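Local atomic coordinates of nucleoporin NUP170 (Chaetomium thermophilum, PDB entry 5HAX), a protein that probably serves as a structural scaffold nucleoporin of the nuclear pore, joining an N-terminal beta-propeller to an alpha-helical domain. Residues A527-V532 / R557-E562; A504-L509 / I561-Q566; D589-Y594 / E633-F638; Q18-Y23 / R413-Q418; L3-K8 / A671-Q676. One frame throughout, in Å; residues are numbered along the deposited sequence.

Contact 1: A527-V532 / R557-E562; sequences AAALAV and RAAFIE
Leu530 lies over one face of the Phe560 ring, and Ala529 beside it meets the base of the same side chain. Segments 527-532 and 557-562, on helices 522-533 and 549-562, run roughly antiparallel, their axes 8.2 Å apart at closest and 143° apart in direction. Phe560 holds CG anti to its backbone N (chi1 -177°), which carries the ring across to the other helix. Leu530 is also extended (chi1 175°), and the two side chains run in the same direction, flank to flank. Leu530 CD1 is 4.3 Å from the centroid of the Phe560 ring and close to its normal, a CH-pi contact offset toward the rim. Nearer the backbone, Leu530 CB comes to 3.8 Å from Phe560 CE2. The Ala529 methyl meets the other helix beside this pair: its CB is 4.2 Å from Ala559 CB and 4.4 Å from Phe560 CB, small groups that let the helices come close. Cutting Phe560 back to an alanine would probably leave Leu530 CD1 without the ring face beneath it and open a gap between the helices. Leu530 also touches Leu591, Tyr594, Leu635 and Phe638, while Ala529 rests on Phe494 of helix 490-501. With no hydrogen bond between the segments and every touching residue buried, this interface depends on shape and apolar burial rather than on polar bonds.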
# COMPACT_ATOMS: atom_id res chain seq x y z
N ALA A 527 -22.05 -1.96 -9.31
CA ALA A 527 -20.80 -1.70 -10.02
C ALA A 527 -19.87 -2.91 -9.93
O ALA A 527 -19.16 -3.22 -10.89
CB ALA A 527 -20.12 -0.46 -9.45
N ALA A 528 -19.87 -3.60 -8.79
CA ALA A 528 -19.08 -4.83 -8.67
C ALA A 528 -19.62 -5.91 -9.60
O ALA A 528 -18.84 -6.62 -10.24
CB ALA A 528 -19.09 -5.31 -7.22
N ALA A 529 -20.94 -6.05 -9.68
CA ALA A 529 -21.53 -7.02 -10.60
C ALA A 529 -21.14 -6.71 -12.04
O ALA A 529 -20.75 -7.60 -12.80
CB ALA A 529 -23.05 -7.03 -10.44
N LEU A 530 -21.23 -5.43 -12.43
CA LEU A 530 -20.80 -5.03 -13.76
C LEU A 530 -19.35 -5.40 -14.00
O LEU A 530 -19.00 -5.95 -15.05
CB LEU A 530 -21.02 -3.53 -13.94
CG LEU A 530 -20.50 -2.92 -15.25
CD1 LEU A 530 -21.18 -3.56 -16.44
CD2 LEU A 530 -20.71 -1.41 -15.24
N ALA A 531 -18.48 -5.12 -13.02
CA ALA A 531 -17.06 -5.44 -13.17
C ALA A 531 -16.84 -6.94 -13.33
O ALA A 531 -16.13 -7.38 -14.25
CB ALA A 531 -16.28 -4.91 -11.97
N VAL A 532 -17.45 -7.74 -12.46
CA VAL A 532 -17.33 -9.19 -12.57
C VAL A 532 -17.87 -9.66 -13.92
O VAL A 532 -17.27 -10.51 -14.58
CB VAL A 532 -18.05 -9.89 -11.40
CG1 VAL A 532 -18.08 -11.41 -11.61
CG2 VAL A 532 -17.38 -9.55 -10.08
N ARG A 557 -24.00 -10.78 -14.57
CA ARG A 557 -24.90 -10.12 -15.52
C ARG A 557 -26.33 -10.12 -15.01
O ARG A 557 -27.03 -9.10 -15.09
CB ARG A 557 -24.82 -10.81 -16.88
CG ARG A 557 -25.91 -10.39 -17.87
CD ARG A 557 -25.82 -11.16 -19.18
NE ARG A 557 -26.00 -12.60 -18.99
CZ ARG A 557 -26.06 -13.48 -19.99
NH1 ARG A 557 -25.96 -13.08 -21.25
NH2 ARG A 557 -26.22 -14.77 -19.72
N ALA A 558 -26.79 -11.26 -14.49
CA ALA A 558 -28.16 -11.34 -13.99
C ALA A 558 -28.39 -10.39 -12.82
O ALA A 558 -29.47 -9.80 -12.69
CB ALA A 558 -28.48 -12.78 -13.58
N ALA A 559 -27.38 -10.22 -11.97
CA ALA A 559 -27.51 -9.30 -10.84
C ALA A 559 -27.53 -7.85 -11.31
O ALA A 559 -28.25 -7.02 -10.76
CB ALA A 559 -26.38 -9.53 -9.84
N PHE A 560 -26.73 -7.54 -12.34
CA PHE A 560 -26.70 -6.18 -12.87
C PHE A 560 -28.05 -5.79 -13.46
O PHE A 560 -28.49 -4.65 -13.32
CB PHE A 560 -25.59 -6.09 -13.92
CG PHE A 560 -25.40 -4.71 -14.50
CD1 PHE A 560 -25.82 -4.43 -15.79
CD2 PHE A 560 -24.79 -3.71 -13.77
CE1 PHE A 560 -25.64 -3.17 -16.33
CE2 PHE A 560 -24.61 -2.45 -14.31
CZ PHE A 560 -25.04 -2.18 -15.59
N ILE A 561 -28.71 -6.73 -14.13
CA ILE A 561 -30.02 -6.46 -14.73
C ILE A 561 -31.11 -6.41 -13.67
O ILE A 561 -31.86 -5.44 -13.57
CB ILE A 561 -30.32 -7.52 -15.80
CG1 ILE A 561 -29.35 -7.39 -16.98
CG2 ILE A 561 -31.77 -7.41 -16.29
CD1 ILE A 561 -29.38 -8.58 -17.93
N GLU A 562 -31.20 -7.47 -12.86
CA GLU A 562 -32.38 -7.66 -12.01
C GLU A 562 -32.44 -6.66 -10.86
O GLU A 562 -33.54 -6.28 -10.44
CB GLU A 562 -32.38 -9.08 -11.45
CG GLU A 562 -32.65 -10.16 -12.49
CD GLU A 562 -34.11 -10.21 -12.91
OE1 GLU A 562 -34.38 -10.26 -14.12
OE2 GLU A 562 -34.99 -10.21 -12.01

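Contact 2: A504-L509 / I561-Q566; sequences ASDDAL and IEYGGQ
Tyr563, just past the end of helix 549-562, sets CG opposite its carbonyl carbon (chi1 -46°), which sends the phenol toward the first turn of helix 506-520, where Leu509 stretches out to meet it, trans about CA-CB (chi1 177°). The contact ties the C-terminal end of one helix to the N-terminal turn of another in the alpha-helical domain, at a partly buried edge. Leu509 CD2 lies in the plane of the Tyr563 ring, at its edge, 3.9 Å from CE2. The two side chains cross obliquely. One face of the ring is taken by its own neighbour: Glu562 CB sits over the centre, 4.0 Å above the plane. Glu510 and Val513, further along helix 506-520, also touch Tyr563. An asparagine in place of Leu509 would probably lose the methyl packing at the ring edge and put a polar amide in a buried position. Helix 506-520 is capped by Ser505, whose OG accepts a weak bond from Ala508 N. At the tip of the phenol, Tyr563 OH stands 4.0 Å from both Leu509 CD2 and Asp506 O.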
# COMPACT_ATOMS: atom_id res chain seq x y z
N ALA A 504 -28.00 -22.84 -6.90
CA ALA A 504 -29.00 -22.40 -5.93
C ALA A 504 -30.15 -21.73 -6.68
O ALA A 504 -30.18 -21.72 -7.92
CB ALA A 504 -28.38 -21.47 -4.88
N SER A 505 -31.09 -21.16 -5.93
CA SER A 505 -32.34 -20.65 -6.46
C SER A 505 -32.21 -19.20 -6.91
O SER A 505 -31.19 -18.54 -6.71
CB SER A 505 -33.44 -20.77 -5.41
OG SER A 505 -33.13 -20.00 -4.26
N ASP A 506 -33.29 -18.70 -7.52
CA ASP A 506 -33.39 -17.28 -7.83
C ASP A 506 -33.31 -16.43 -6.57
O ASP A 506 -32.75 -15.33 -6.58
CB ASP A 506 -34.70 -17.00 -8.58
CG ASP A 506 -34.65 -15.74 -9.42
OD1 ASP A 506 -35.31 -15.71 -10.48
OD2 ASP A 506 -33.95 -14.78 -9.03
N ASP A 507 -33.86 -16.94 -5.46
CA ASP A 507 -33.85 -16.23 -4.19
C ASP A 507 -32.52 -16.36 -3.45
O ASP A 507 -32.26 -15.58 -2.54
CB ASP A 507 -34.98 -16.74 -3.31
CG ASP A 507 -36.34 -16.62 -3.98
OD1 ASP A 507 -37.36 -16.72 -3.27
OD2 ASP A 507 -36.38 -16.43 -5.21
N ALA A 508 -31.69 -17.34 -3.83
CA ALA A 508 -30.38 -17.48 -3.20
C ALA A 508 -29.45 -16.34 -3.59
O ALA A 508 -28.69 -15.84 -2.76
CB ALA A 508 -29.76 -18.82 -3.57
N LEU A 509 -29.50 -15.93 -4.85
CA LEU A 509 -28.71 -14.78 -5.29
C LEU A 509 -29.19 -13.50 -4.63
O LEU A 509 -28.40 -12.72 -4.11
CB LEU A 509 -28.77 -14.66 -6.81
CG LEU A 509 -28.04 -13.45 -7.39
CD1 LEU A 509 -26.54 -13.59 -7.16
CD2 LEU A 509 -28.37 -13.26 -8.86
N ILE A 561 -28.71 -6.73 -14.13
CA ILE A 561 -30.02 -6.46 -14.73
C ILE A 561 -31.11 -6.41 -13.67
O ILE A 561 -31.86 -5.44 -13.57
CB ILE A 561 -30.32 -7.52 -15.80
CG1 ILE A 561 -29.35 -7.39 -16.98
CG2 ILE A 561 -31.77 -7.41 -16.29
CD1 ILE A 561 -29.38 -8.58 -17.93
N GLU A 562 -31.20 -7.47 -12.86
CA GLU A 562 -32.38 -7.66 -12.01
C GLU A 562 -32.44 -6.66 -10.86
O GLU A 562 -33.54 -6.28 -10.44
CB GLU A 562 -32.38 -9.08 -11.45
CG GLU A 562 -32.65 -10.16 -12.49
CD GLU A 562 -34.11 -10.21 -12.91
OE1 GLU A 562 -34.38 -10.26 -14.12
OE2 GLU A 562 -34.99 -10.21 -12.01
N TYR A 563 -31.30 -6.23 -10.33
CA TYR A 563 -31.26 -5.40 -9.12
C TYR A 563 -30.71 -4.01 -9.39
O TYR A 563 -30.36 -3.29 -8.44
CB TYR A 563 -30.43 -6.10 -8.04
CG TYR A 563 -30.76 -7.57 -7.88
CD1 TYR A 563 -31.99 -7.97 -7.38
CD2 TYR A 563 -29.83 -8.55 -8.20
CE1 TYR A 563 -32.30 -9.31 -7.23
CE2 TYR A 563 -30.13 -9.89 -8.05
CZ TYR A 563 -31.36 -10.27 -7.56
OH TYR A 563 -31.66 -11.60 -7.41
N GLY A 564 -30.64 -3.59 -10.66
CA GLY A 564 -30.11 -2.29 -11.00
C GLY A 564 -31.04 -1.12 -10.76
O GLY A 564 -30.60 0.03 -10.91
N GLY A 565 -32.29 -1.37 -10.40
CA GLY A 565 -33.22 -0.29 -10.12
C GLY A 565 -33.80 0.31 -11.40
O GLY A 565 -33.84 -0.32 -12.45
N GLN A 566 -34.24 1.56 -11.29
CA GLN A 566 -34.91 2.23 -12.40
C GLN A 566 -34.91 3.73 -12.15
O GLN A 566 -34.72 4.17 -11.01
CB GLN A 566 -36.34 1.71 -12.57
CG GLN A 566 -37.24 1.93 -11.37
CD GLN A 566 -38.63 1.38 -11.57
OE1 GLN A 566 -38.85 0.50 -12.41
NE2 GLN A 566 -39.59 1.89 -10.80

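Contact 3: D589-Y594 / E633-F638; sequences DALALY and ERLRNF
Leu635 inserts both of its methyls between Leu591 and Tyr594, side chains one turn apart on helix 586-599. A chi1 of 173° holds its branch out from helix 622-640 toward this pair. Its CD1 is 3.7 Å from Leu591 CD1, and its CD2 lies 3.8 Å from that same carbon, so a single methyl of Leu591 rests against the fork of Leu635. The other flank is aromatic: Leu635 CD2 comes to 3.9 Å from Tyr594 CD2 and Leu635 CD1 to 4.1 Å from Tyr594 CE2. Tyr594 is extended as well (chi1 -178°), its side chain slides past Leu635 in the opposite direction, and the touching is done by the ring's CD2-CE2 flank rather than by its hydroxyl. Tyr594 OH is hydrogen-bonded to Gln536 NE2, and the ring stands edge-to-face with Phe467. On another side of helix 622-640, Arg636 NE reaches Glu633 OE2 at 3.3 Å, a weak hydrogen bond that forms part of a salt bridge. This is a buried, apolar helix-helix contact of the alpha-helical domain, within the region matching the non-repetitive nucleoporin C-terminal family. Around it, helix 522-533 brings Ile526 against Ala590 and Ala533 against Phe638, helix 663-694 packs Leu675 and Met679 on Leu591, and the N-terminal helix 5-20 lays Val12 and Thr16 along Ala592 and Leu593.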
# COMPACT_ATOMS: atom_id res chain seq x y z
N ASP A 589 -25.66 4.89 -12.45
CA ASP A 589 -24.58 5.37 -11.59
C ASP A 589 -23.47 4.34 -11.50
O ASP A 589 -22.28 4.69 -11.46
CB ASP A 589 -25.13 5.69 -10.20
CG ASP A 589 -26.26 6.70 -10.24
OD1 ASP A 589 -26.26 7.57 -11.13
OD2 ASP A 589 -27.16 6.63 -9.37
N ALA A 590 -23.83 3.05 -11.50
CA ALA A 590 -22.82 1.99 -11.46
C ALA A 590 -21.96 2.01 -12.72
O ALA A 590 -20.74 1.85 -12.65
CB ALA A 590 -23.50 0.63 -11.30
N LEU A 591 -22.58 2.20 -13.89
CA LEU A 591 -21.82 2.27 -15.13
C LEU A 591 -20.90 3.48 -15.13
O LEU A 591 -19.74 3.39 -15.55
CB LEU A 591 -22.76 2.31 -16.33
CG LEU A 591 -22.10 2.46 -17.70
CD1 LEU A 591 -21.20 1.28 -17.99
CD2 LEU A 591 -23.16 2.62 -18.78
N ALA A 592 -21.40 4.62 -14.66
CA ALA A 592 -20.56 5.82 -14.56
C ALA A 592 -19.44 5.63 -13.56
O ALA A 592 -18.31 6.07 -13.79
CB ALA A 592 -21.43 7.02 -14.18
N LEU A 593 -19.73 4.98 -12.43
CA LEU A 593 -18.70 4.76 -11.41
C LEU A 593 -17.60 3.85 -11.94
O LEU A 593 -16.41 4.17 -11.82
CB LEU A 593 -19.34 4.17 -10.15
CG LEU A 593 -18.45 4.03 -8.92
CD1 LEU A 593 -17.89 5.37 -8.49
CD2 LEU A 593 -19.23 3.38 -7.79
N TYR A 594 -17.98 2.72 -12.54
CA TYR A 594 -17.00 1.80 -13.10
C TYR A 594 -16.15 2.48 -14.17
O TYR A 594 -14.92 2.41 -14.13
CB TYR A 594 -17.71 0.57 -13.67
CG TYR A 594 -16.77 -0.47 -14.23
CD1 TYR A 594 -15.69 -0.92 -13.49
CD2 TYR A 594 -16.98 -1.03 -15.48
CE1 TYR A 594 -14.83 -1.88 -13.99
CE2 TYR A 594 -16.13 -1.99 -15.99
CZ TYR A 594 -15.05 -2.41 -15.24
OH TYR A 594 -14.20 -3.37 -15.74
N GLU A 633 -13.01 -1.22 -23.72
CA GLU A 633 -13.60 -1.96 -24.83
C GLU A 633 -14.39 -3.17 -24.36
O GLU A 633 -15.47 -3.45 -24.89
CB GLU A 633 -12.50 -2.38 -25.81
CG GLU A 633 -11.96 -1.24 -26.66
CD GLU A 633 -12.99 -0.69 -27.64
OE1 GLU A 633 -12.75 0.39 -28.21
OE2 GLU A 633 -14.04 -1.34 -27.82
N ARG A 634 -13.87 -3.89 -23.36
CA ARG A 634 -14.63 -5.02 -22.82
C ARG A 634 -15.93 -4.56 -22.20
O ARG A 634 -16.95 -5.26 -22.28
CB ARG A 634 -13.78 -5.79 -21.80
CG ARG A 634 -12.91 -6.87 -22.42
CD ARG A 634 -12.70 -8.05 -21.47
NE ARG A 634 -13.95 -8.75 -21.16
CZ ARG A 634 -14.02 -9.96 -20.62
NH1 ARG A 634 -15.21 -10.51 -20.37
NH2 ARG A 634 -12.92 -10.62 -20.31
N LEU A 635 -15.92 -3.38 -21.57
CA LEU A 635 -17.17 -2.81 -21.06
C LEU A 635 -18.13 -2.50 -22.20
O LEU A 635 -19.32 -2.82 -22.13
CB LEU A 635 -16.86 -1.54 -20.25
CG LEU A 635 -18.07 -0.71 -19.79
CD1 LEU A 635 -19.02 -1.55 -18.93
CD2 LEU A 635 -17.59 0.51 -19.02
N ARG A 636 -17.62 -1.89 -23.27
CA ARG A 636 -18.46 -1.62 -24.44
C ARG A 636 -19.00 -2.91 -25.04
O ARG A 636 -20.19 -3.01 -25.36
CB ARG A 636 -17.65 -0.83 -25.48
CG ARG A 636 -17.72 0.67 -25.30
CD ARG A 636 -16.59 1.38 -26.02
NE ARG A 636 -16.45 0.95 -27.41
CZ ARG A 636 -17.30 1.24 -28.38
NH1 ARG A 636 -17.07 0.80 -29.61
NH2 ARG A 636 -18.39 1.95 -28.13
N ASN A 637 -18.13 -3.90 -25.21
CA ASN A 637 -18.56 -5.19 -25.74
C ASN A 637 -19.66 -5.80 -24.88
O ASN A 637 -20.59 -6.43 -25.40
CB ASN A 637 -17.36 -6.14 -25.83
CG ASN A 637 -17.75 -7.51 -26.34
OD1 ASN A 637 -18.61 -7.65 -27.21
ND2 ASN A 637 -17.11 -8.54 -25.80
N PHE A 638 -19.58 -5.62 -23.56
CA PHE A 638 -20.59 -6.17 -22.67
C PHE A 638 -21.94 -5.49 -22.88
O PHE A 638 -22.99 -6.14 -22.86
CB PHE A 638 -20.15 -6.03 -21.22
CG PHE A 638 -21.23 -6.32 -20.22
CD1 PHE A 638 -21.55 -7.63 -19.89
CD2 PHE A 638 -21.94 -5.29 -19.62
CE1 PHE A 638 -22.55 -7.90 -18.97
CE2 PHE A 638 -22.94 -5.56 -18.71
CZ PHE A 638 -23.24 -6.86 -18.38

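Contact 4: Q18-Y23 / R413-Q418; sequences QLDDSY and RIKVTQ
Tyr23 packs against Ile414 and Lys415 where the end of the N-terminal helix 5-20 meets helix 411-416, a short helix between strands 403-409 and 427-433 of one blade of the seven-bladed beta-propeller. The apolar part centres on the phenol. Lys415 CB lies in the ring plane, at the edge, 3.8 Å from Tyr23 CD1. Ile414 CG2 comes to 3.7 Å from Tyr23 CZ and 3.4 Å from Tyr23 OH, so the Ile414 side chain packs against the hydroxyl end. Polar bonds within segment 18-23 shape the helix end: a type I beta turn runs from Asp20 to Tyr23, and Ser22 N and Ser22 OG both bond to Leu19 O, the hydroxyl at 2.7 Å. The electrostatic part pairs Asp20 with Lys415, too far apart for a salt bridge. Each has a direct ionic partner outside the segments. The bridge from Asp20 OD2 to Arg597 ties helix 5-20 to helix 586-599, while that from Lys415 NZ to Glu524 joins the propeller's helix 411-416 directly to helix 522-533. Between the two charges, one water donates to Asp20 OD1 at 2.7 Å and accepts a weak bond from Lys415 NZ at 3.3 Å.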
# COMPACT_ATOMS: atom_id res chain seq x y z
N GLN A 18 -14.62 13.46 -8.09
CA GLN A 18 -14.63 14.21 -6.85
C GLN A 18 -15.29 13.42 -5.72
O GLN A 18 -14.91 13.56 -4.56
CB GLN A 18 -15.36 15.54 -7.05
CG GLN A 18 -14.54 16.57 -7.82
CD GLN A 18 -15.38 17.74 -8.32
OE1 GLN A 18 -16.60 17.68 -8.34
NE2 GLN A 18 -14.71 18.82 -8.72
N LEU A 19 -16.29 12.60 -6.05
CA LEU A 19 -16.95 11.79 -5.03
C LEU A 19 -16.00 10.75 -4.46
O LEU A 19 -15.96 10.53 -3.24
CB LEU A 19 -18.19 11.13 -5.62
CG LEU A 19 -19.22 10.60 -4.62
CD1 LEU A 19 -19.90 11.76 -3.89
CD2 LEU A 19 -20.26 9.74 -5.33
N ASP A 20 -15.22 10.08 -5.32
CA ASP A 20 -14.24 9.11 -4.85
C ASP A 20 -13.13 9.79 -4.05
O ASP A 20 -12.63 9.22 -3.08
CB ASP A 20 -13.64 8.34 -6.03
CG ASP A 20 -14.43 7.09 -6.38
OD1 ASP A 20 -15.20 6.59 -5.54
OD2 ASP A 20 -14.26 6.58 -7.51
N ASP A 21 -12.73 10.99 -4.45
CA ASP A 21 -11.67 11.71 -3.76
C ASP A 21 -12.15 12.38 -2.47
O ASP A 21 -11.35 13.01 -1.78
CB ASP A 21 -11.05 12.77 -4.68
CG ASP A 21 -10.12 12.16 -5.72
OD1 ASP A 21 -9.52 11.10 -5.45
OD2 ASP A 21 -10.00 12.76 -6.81
N SER A 22 -13.44 12.25 -2.14
CA SER A 22 -13.98 12.74 -0.88
C SER A 22 -14.11 11.62 0.15
O SER A 22 -14.77 11.82 1.18
CB SER A 22 -15.34 13.40 -1.11
OG SER A 22 -16.33 12.45 -1.44
N TYR A 23 -13.50 10.47 -0.10
CA TYR A 23 -13.53 9.38 0.87
C TYR A 23 -12.92 9.85 2.18
O TYR A 23 -11.85 10.48 2.17
CB TYR A 23 -12.76 8.17 0.33
CG TYR A 23 -12.69 7.01 1.30
CD1 TYR A 23 -13.72 6.08 1.38
CD2 TYR A 23 -11.59 6.85 2.13
CE1 TYR A 23 -13.66 5.03 2.26
CE2 TYR A 23 -11.52 5.79 3.02
CZ TYR A 23 -12.56 4.89 3.08
OH TYR A 23 -12.50 3.84 3.96
N ARG A 413 -18.29 0.38 4.17
CA ARG A 413 -19.16 0.99 5.17
C ARG A 413 -18.72 2.42 5.48
O ARG A 413 -19.56 3.30 5.70
CB ARG A 413 -19.17 0.14 6.44
CG ARG A 413 -20.30 0.48 7.40
CD ARG A 413 -20.30 -0.44 8.61
NE ARG A 413 -20.19 -1.85 8.24
CZ ARG A 413 -21.20 -2.62 7.86
NH1 ARG A 413 -22.43 -2.13 7.79
NH2 ARG A 413 -20.99 -3.89 7.53
N ILE A 414 -17.41 2.67 5.49
CA ILE A 414 -16.90 4.01 5.76
C ILE A 414 -17.33 4.97 4.66
O ILE A 414 -17.65 6.14 4.92
CB ILE A 414 -15.37 3.98 5.92
CG1 ILE A 414 -14.97 3.19 7.17
CG2 ILE A 414 -14.80 5.40 5.98
CD1 ILE A 414 -13.48 2.94 7.29
N LYS A 415 -17.34 4.50 3.41
CA LYS A 415 -17.67 5.37 2.29
C LYS A 415 -19.14 5.76 2.28
O LYS A 415 -19.49 6.88 1.89
CB LYS A 415 -17.28 4.68 0.98
CG LYS A 415 -17.59 5.49 -0.27
CD LYS A 415 -17.00 4.82 -1.50
CE LYS A 415 -17.34 5.59 -2.78
NZ LYS A 415 -18.79 5.52 -3.10
N VAL A 416 -20.02 4.85 2.73
CA VAL A 416 -21.45 5.10 2.72
C VAL A 416 -21.93 5.83 3.97
O VAL A 416 -22.99 6.48 3.93
CB VAL A 416 -22.20 3.76 2.57
CG1 VAL A 416 -23.72 3.94 2.65
CG2 VAL A 416 -21.83 3.10 1.25
N THR A 417 -21.19 5.76 5.07
CA THR A 417 -21.64 6.32 6.34
C THR A 417 -22.01 7.79 6.20
O THR A 417 -21.25 8.58 5.63
CB THR A 417 -20.55 6.15 7.40
OG1 THR A 417 -20.32 4.76 7.63
CG2 THR A 417 -20.95 6.82 8.71
N GLN A 418 -23.17 8.14 6.74
CA GLN A 418 -23.65 9.52 6.73
C GLN A 418 -24.48 9.77 7.99
O GLN A 418 -25.26 8.92 8.40
CB GLN A 418 -24.50 9.77 5.48
CG GLN A 418 -24.21 11.10 4.79
CD GLN A 418 -22.80 11.16 4.22
OE1 GLN A 418 -22.38 10.28 3.48
NE2 GLN A 418 -22.06 12.21 4.58
O HOH W 1 -17.65 7.69 -5.38

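Contact 5: L3-K8 / A671-Q676; sequences LPPVAK and ALHALQ
The backbones of Pro5 and Ala674 come close, their CA atoms 4.4 Å apart, where the first turn of helix 5-20 lies against the N-terminal half of helix 663-694. This is helix-helix packing of a proline against an alanine, and it sets the N-terminus of the chain against the alpha-helical domain. Ala674 is well suited to so close an approach, its single methyl taking little room between the two backbones. Pro5 CB is 4.0 Å from Ala674 CA and 4.1 Å from Ala674 CB. Ala9, one turn further on, also touches Ala674. Pro4 occupies the N-cap position, and its O accepts from Lys8 N at 3.0 Å, closing the first turn of the helix. His673 flanks the proline on the more exposed side. Its chi1 of 164° swings the imidazole toward the proline ring. Pro5 CG lies at the edge of that imidazole, near its plane, 4.2 Å from His673 NE2. On the inward side, Leu675 touches both Ala9 and Leu591, carrying the packing on to helix 586-599. The nearest approach between the segments is at a backbone oxygen: Pro5 O stands 3.5 Å from the methyl carbon CB of Ala674.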
# COMPACT_ATOMS: atom_id res chain seq x y z
N LEU A 3 -25.77 21.31 -24.76
CA LEU A 3 -24.58 20.57 -24.35
C LEU A 3 -24.61 19.17 -24.96
O LEU A 3 -25.57 18.42 -24.72
CB LEU A 3 -24.50 20.49 -22.82
CG LEU A 3 -23.12 20.18 -22.24
CD1 LEU A 3 -22.15 21.33 -22.50
CD2 LEU A 3 -23.24 19.91 -20.74
N PRO A 4 -23.60 18.76 -25.72
CA PRO A 4 -23.68 17.48 -26.44
C PRO A 4 -23.46 16.30 -25.52
O PRO A 4 -23.13 16.46 -24.33
CB PRO A 4 -22.55 17.59 -27.47
CG PRO A 4 -21.57 18.52 -26.86
CD PRO A 4 -22.37 19.51 -26.06
N PRO A 5 -23.65 15.08 -26.03
CA PRO A 5 -23.51 13.87 -25.20
C PRO A 5 -22.19 13.73 -24.46
O PRO A 5 -22.19 13.67 -23.22
CB PRO A 5 -23.68 12.74 -26.23
CG PRO A 5 -24.56 13.32 -27.28
CD PRO A 5 -24.21 14.78 -27.36
N VAL A 6 -21.07 13.68 -25.18
CA VAL A 6 -19.78 13.41 -24.54
C VAL A 6 -19.47 14.46 -23.48
O VAL A 6 -18.84 14.16 -22.46
CB VAL A 6 -18.65 13.32 -25.59
CG1 VAL A 6 -18.92 12.17 -26.56
CG2 VAL A 6 -18.50 14.64 -26.32
N ALA A 7 -19.89 15.71 -23.71
CA ALA A 7 -19.68 16.75 -22.71
C ALA A 7 -20.57 16.54 -21.50
O ALA A 7 -20.17 16.86 -20.37
CB ALA A 7 -19.92 18.12 -23.33
N LYS A 8 -21.79 16.02 -21.70
CA LYS A 8 -22.65 15.69 -20.58
C LYS A 8 -22.06 14.55 -19.76
O LYS A 8 -22.01 14.62 -18.52
CB LYS A 8 -24.04 15.31 -21.08
CG LYS A 8 -25.13 16.34 -20.82
CD LYS A 8 -26.51 15.72 -20.96
CE LYS A 8 -27.62 16.69 -20.60
NZ LYS A 8 -27.93 17.64 -21.70
N ALA A 671 -28.94 9.50 -20.84
CA ALA A 671 -27.75 9.43 -20.00
C ALA A 671 -26.88 8.23 -20.37
O ALA A 671 -25.67 8.35 -20.54
CB ALA A 671 -28.15 9.37 -18.53
N LEU A 672 -27.50 7.05 -20.50
CA LEU A 672 -26.75 5.86 -20.89
C LEU A 672 -26.13 6.03 -22.27
O LEU A 672 -25.00 5.59 -22.51
CB LEU A 672 -27.67 4.64 -20.86
CG LEU A 672 -28.17 4.23 -19.47
CD1 LEU A 672 -29.26 3.17 -19.59
CD2 LEU A 672 -27.03 3.72 -18.61
N HIS A 673 -26.86 6.67 -23.19
CA HIS A 673 -26.31 6.91 -24.53
C HIS A 673 -25.08 7.80 -24.46
O HIS A 673 -24.08 7.54 -25.15
CB HIS A 673 -27.38 7.55 -25.42
CG HIS A 673 -26.81 8.18 -26.66
ND1 HIS A 673 -26.52 7.46 -27.79
CD2 HIS A 673 -26.47 9.46 -26.93
CE1 HIS A 673 -26.03 8.27 -28.71
NE2 HIS A 673 -25.99 9.49 -28.21
N ALA A 674 -25.13 8.86 -23.65
CA ALA A 674 -23.99 9.77 -23.54
C ALA A 674 -22.76 9.05 -23.00
O ALA A 674 -21.64 9.28 -23.47
CB ALA A 674 -24.36 10.95 -22.65
N LEU A 675 -22.95 8.17 -22.02
CA LEU A 675 -21.82 7.42 -21.47
C LEU A 675 -21.19 6.53 -22.53
O LEU A 675 -19.96 6.44 -22.63
CB LEU A 675 -22.27 6.58 -20.28
CG LEU A 675 -22.61 7.32 -18.99
CD1 LEU A 675 -23.12 6.34 -17.94
CD2 LEU A 675 -21.40 8.09 -18.46
N GLN A 676 -22.01 5.86 -23.34
CA GLN A 676 -21.47 4.99 -24.38
C GLN A 676 -20.74 5.79 -25.46
O GLN A 676 -19.75 5.30 -26.01
CB GLN A 676 -22.60 4.16 -25.00
CG GLN A 676 -23.16 3.11 -24.06
CD GLN A 676 -24.28 2.30 -24.68
OE1 GLN A 676 -24.05 1.20 -25.19
NE2 GLN A 676 -25.50 2.83 -24.63

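Contacts 1 and 3 form one apolar core, their centres 10 Å apart, with Leu530 of the first touching Leu591, Tyr594 and Phe638 of the second. Contact 2 shares helix 549-562 with contact 1 but lies at a partly exposed helix end. Contacts 4 and 5 both use helix 5-20, at its two ends, about 25 Å apart between centres. Contact 5, partly buried, joins that helix to helix 663-694 and meets contact 3 through Leu675 on Leu591; contact 4, buried, ties it to the propeller and touches contact 3 where Leu593 meets Asp20. Across its segments, contact 4 alone adds water and charge to apolar packing.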